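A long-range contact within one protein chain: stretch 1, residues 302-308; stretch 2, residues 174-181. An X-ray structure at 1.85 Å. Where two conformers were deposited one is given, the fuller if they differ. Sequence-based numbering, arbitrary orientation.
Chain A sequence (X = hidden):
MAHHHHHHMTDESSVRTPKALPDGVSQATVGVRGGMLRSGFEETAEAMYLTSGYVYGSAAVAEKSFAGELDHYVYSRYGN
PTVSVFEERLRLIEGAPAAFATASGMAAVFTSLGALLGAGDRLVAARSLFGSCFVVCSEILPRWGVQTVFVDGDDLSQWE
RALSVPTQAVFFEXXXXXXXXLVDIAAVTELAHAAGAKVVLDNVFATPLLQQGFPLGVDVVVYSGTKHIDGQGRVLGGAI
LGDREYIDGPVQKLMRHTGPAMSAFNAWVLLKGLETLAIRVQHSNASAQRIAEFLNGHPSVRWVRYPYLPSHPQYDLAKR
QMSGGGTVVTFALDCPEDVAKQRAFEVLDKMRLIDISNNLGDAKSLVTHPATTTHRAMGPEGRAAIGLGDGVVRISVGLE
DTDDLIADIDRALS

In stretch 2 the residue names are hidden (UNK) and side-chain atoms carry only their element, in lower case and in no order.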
# COMPACT_ATOMS: atom_id res chain seq x y z
N ARG A 302 -41.91 -1.19 19.18
CA ARG A 302 -42.95 -0.13 19.15
C ARG A 302 -43.18 0.52 17.77
O ARG A 302 -44.32 0.64 17.33
CB ARG A 302 -42.67 0.96 20.22
CG ARG A 302 -43.77 2.05 20.30
CD ARG A 302 -43.46 3.13 21.35
NE ARG A 302 -43.48 2.59 22.71
CZ ARG A 302 -42.77 3.07 23.74
NH1 ARG A 302 -41.96 4.12 23.59
NH2 ARG A 302 -42.86 2.49 24.93
N TRP A 303 -42.10 0.98 17.12
CA TRP A 303 -42.17 1.62 15.80
C TRP A 303 -40.86 1.43 15.02
O TRP A 303 -39.80 1.21 15.61
CB TRP A 303 -42.52 3.12 15.87
CG TRP A 303 -41.60 4.04 16.71
CD1 TRP A 303 -41.91 4.60 17.93
CD2 TRP A 303 -40.28 4.54 16.37
NE1 TRP A 303 -40.86 5.38 18.38
CE2 TRP A 303 -39.86 5.36 17.44
CE3 TRP A 303 -39.42 4.36 15.28
CZ2 TRP A 303 -38.61 6.00 17.45
CZ3 TRP A 303 -38.17 4.99 15.29
CH2 TRP A 303 -37.78 5.80 16.38
N VAL A 304 -40.95 1.51 13.69
CA VAL A 304 -39.78 1.47 12.80
C VAL A 304 -39.74 2.74 11.94
O VAL A 304 -40.78 3.28 11.54
CB VAL A 304 -39.79 0.20 11.89
CG1 VAL A 304 -38.56 0.16 10.95
CG2 VAL A 304 -39.86 -1.07 12.71
N ARG A 305 -38.53 3.23 11.65
CA ARG A 305 -38.38 4.30 10.66
C ARG A 305 -37.46 3.83 9.52
O ARG A 305 -36.29 3.49 9.76
CB ARG A 305 -37.88 5.61 11.31
CG ARG A 305 -38.92 6.42 12.08
CD ARG A 305 -39.95 7.09 11.15
NE ARG A 305 -40.87 7.95 11.90
CZ ARG A 305 -42.03 7.55 12.42
NH1 ARG A 305 -42.46 6.30 12.27
NH2 ARG A 305 -42.79 8.42 13.08
N TYR A 306 -38.03 3.77 8.32
CA TYR A 306 -37.34 3.39 7.08
C TYR A 306 -38.18 4.00 5.94
O TYR A 306 -39.39 3.80 5.91
CB TYR A 306 -37.24 1.86 6.92
CG TYR A 306 -36.44 1.38 5.70
CD1 TYR A 306 -35.05 1.55 5.65
CD2 TYR A 306 -37.07 0.76 4.61
CE1 TYR A 306 -34.30 1.12 4.54
CE2 TYR A 306 -36.34 0.32 3.49
CZ TYR A 306 -34.96 0.51 3.46
OH TYR A 306 -34.25 0.10 2.35
N PRO A 307 -37.55 4.78 5.03
CA PRO A 307 -38.28 5.59 4.05
C PRO A 307 -39.15 4.82 3.04
O PRO A 307 -40.09 5.40 2.50
CB PRO A 307 -37.15 6.32 3.29
CG PRO A 307 -36.03 6.36 4.27
CD PRO A 307 -36.09 4.99 4.91
N TYR A 308 -38.84 3.54 2.79
CA TYR A 308 -39.62 2.73 1.84
C TYR A 308 -40.61 1.76 2.53
O TYR A 308 -41.17 0.85 1.91
CB TYR A 308 -38.70 2.01 0.83
CG TYR A 308 -38.67 2.64 -0.57
CD1 TYR A 308 -38.87 1.86 -1.70
CD2 TYR A 308 -38.51 4.03 -0.76
CE1 TYR A 308 -38.88 2.41 -2.98
CE2 TYR A 308 -38.50 4.59 -2.06
CZ TYR A 308 -38.70 3.77 -3.16
OH TYR A 308 -38.70 4.27 -4.44
N UNK A 174 -30.75 14.72 3.58
CA UNK A 174 -32.02 13.97 3.50
C UNK A 174 -31.80 12.55 2.94
O UNK A 174 -31.10 12.39 1.94
c UNK A 174 -32.77 14.94 1.23
c UNK A 174 -33.14 14.72 2.70
o UNK A 174 -34.37 13.99 2.77
N UNK A 175 -32.31 11.51 3.63
CA UNK A 175 -32.95 11.51 4.96
C UNK A 175 -31.98 11.95 6.07
O UNK A 175 -30.77 11.94 5.84
c UNK A 175 -32.26 10.15 3.04
c UNK A 175 -33.35 9.41 3.79
c UNK A 175 -33.33 10.04 5.18
N UNK A 176 -32.51 12.31 7.25
CA UNK A 176 -31.69 12.66 8.43
C UNK A 176 -31.29 11.41 9.21
O UNK A 176 -31.80 10.33 8.96
o UNK A 176 -33.45 13.04 10.11
c UNK A 176 -32.40 13.66 9.36
N UNK A 177 -30.36 11.56 10.15
CA UNK A 177 -29.85 10.43 10.91
C UNK A 177 -29.81 10.80 12.40
O UNK A 177 -29.15 11.76 12.77
c UNK A 177 -28.47 10.04 10.38
c UNK A 177 -27.69 9.13 11.32
n UNK A 177 -26.40 9.41 11.46
o UNK A 177 -28.24 8.19 11.90
N UNK A 178 -30.49 10.01 13.26
CA UNK A 178 -31.08 8.69 13.04
C UNK A 178 -32.58 8.61 12.79
O UNK A 178 -33.07 7.52 12.48
c UNK A 178 -30.77 7.98 14.36
c UNK A 178 -30.47 10.36 14.69
c UNK A 178 -30.90 9.09 15.38
N UNK A 179 -33.31 9.71 12.90
CA UNK A 179 -34.79 9.65 12.84
C UNK A 179 -35.35 9.52 11.41
O UNK A 179 -36.54 9.24 11.23
c UNK A 179 -37.26 9.42 16.07
c UNK A 179 -35.45 10.82 13.58
s UNK A 179 -35.48 9.45 16.10
c UNK A 179 -35.10 10.91 15.07
N UNK A 180 -34.50 9.75 10.41
CA UNK A 180 -34.86 9.57 8.99
C UNK A 180 -36.03 10.47 8.51
O UNK A 180 -36.91 10.03 7.74
n UNK A 180 -33.21 4.81 9.29
c UNK A 180 -35.04 8.07 8.63
o UNK A 180 -34.09 5.60 7.39
c UNK A 180 -33.77 5.77 8.56
c UNK A 180 -33.96 7.14 9.26
N UNK A 181 -36.02 11.72 8.97
CA UNK A 181 -36.91 12.79 8.50
C UNK A 181 -36.43 13.28 7.14
O UNK A 181 -35.21 13.31 6.89
o UNK A 181 -37.60 15.08 9.08
c UNK A 181 -36.90 13.93 9.53
O HOH W 1 -39.23 10.20 11.52

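Position 174 carries three side-chain atoms, a carbon bearing one oxygen and one carbon. This beta-branched hydroxyl side chain is out of reach of stretch 1, and it is Thr174. At 175 three carbons close a ring onto the backbone nitrogen, which makes it Pro175, entered through a cis peptide bond. Its CB points toward stretch 1, and its CG lies 4.1 Å from CG of Pro307, an apolar meeting of two rings.

Position 176 has one carbon and then one oxygen, out of reach of stretch 1: Ser176. At 177 two carbons come in line, the second holding an oxygen and a nitrogen; this short amide, also out of reach, is Asn177. Position 178 repeats the ring closed on nitrogen and the cis peptide before it. Pro178 is out of reach of stretch 1.

Position 179 shows an unbranched run of two carbons, a sulfur and a last carbon, which can only be Met179. Its CB points sideways, but three successive m rotamers bring the end of the chain nearer, and CE comes to rest 3.7 Å from CH2 of Trp303, oblique to the indole. Met179 O is 3.8 Å from CG of Arg305.

At 180 three carbons lead to an oxygen and a nitrogen on the third. This longer amide is Gln180, pointing toward stretch 1 and covered by it more than any of its neighbours. OE1 lies 3.2 Å from CD of Pro307, yet finds no hydrogen-bond partner in the model. NE2 sits 3.4 Å from Arg305 O at an angle too poor for a hydrogen bond, and is satisfied elsewhere in the structure.

Position 181 has one carbon and then one oxygen, its CA-to-CB bond directed away: Ser181. Its N donates to Ser176 OG (3.1 Å), and its O accepts from Ser176 N (2.9 Å). With a weak bond from Gln180 N to Ser176 O (3.1 Å), these tie the loop back on itself and leave Met179 and Gln180 within the turn.

The contact therefore works by packing, with no direct hydrogen bond across it. Met179 meets Trp303, Pro175 meets Pro307, and Gln180 reaches in at Arg305 and Pro307. One water supplies the polar link, donating to Met179 O (2.9 Å) and accepting from Arg305 NE (2.8 Å). The lesson for design is that an internally braced loop can present a few side chains to a strand and its following turn without pairing backbone to backbone.

Stretch 2 (174-181) TPSNPMQS
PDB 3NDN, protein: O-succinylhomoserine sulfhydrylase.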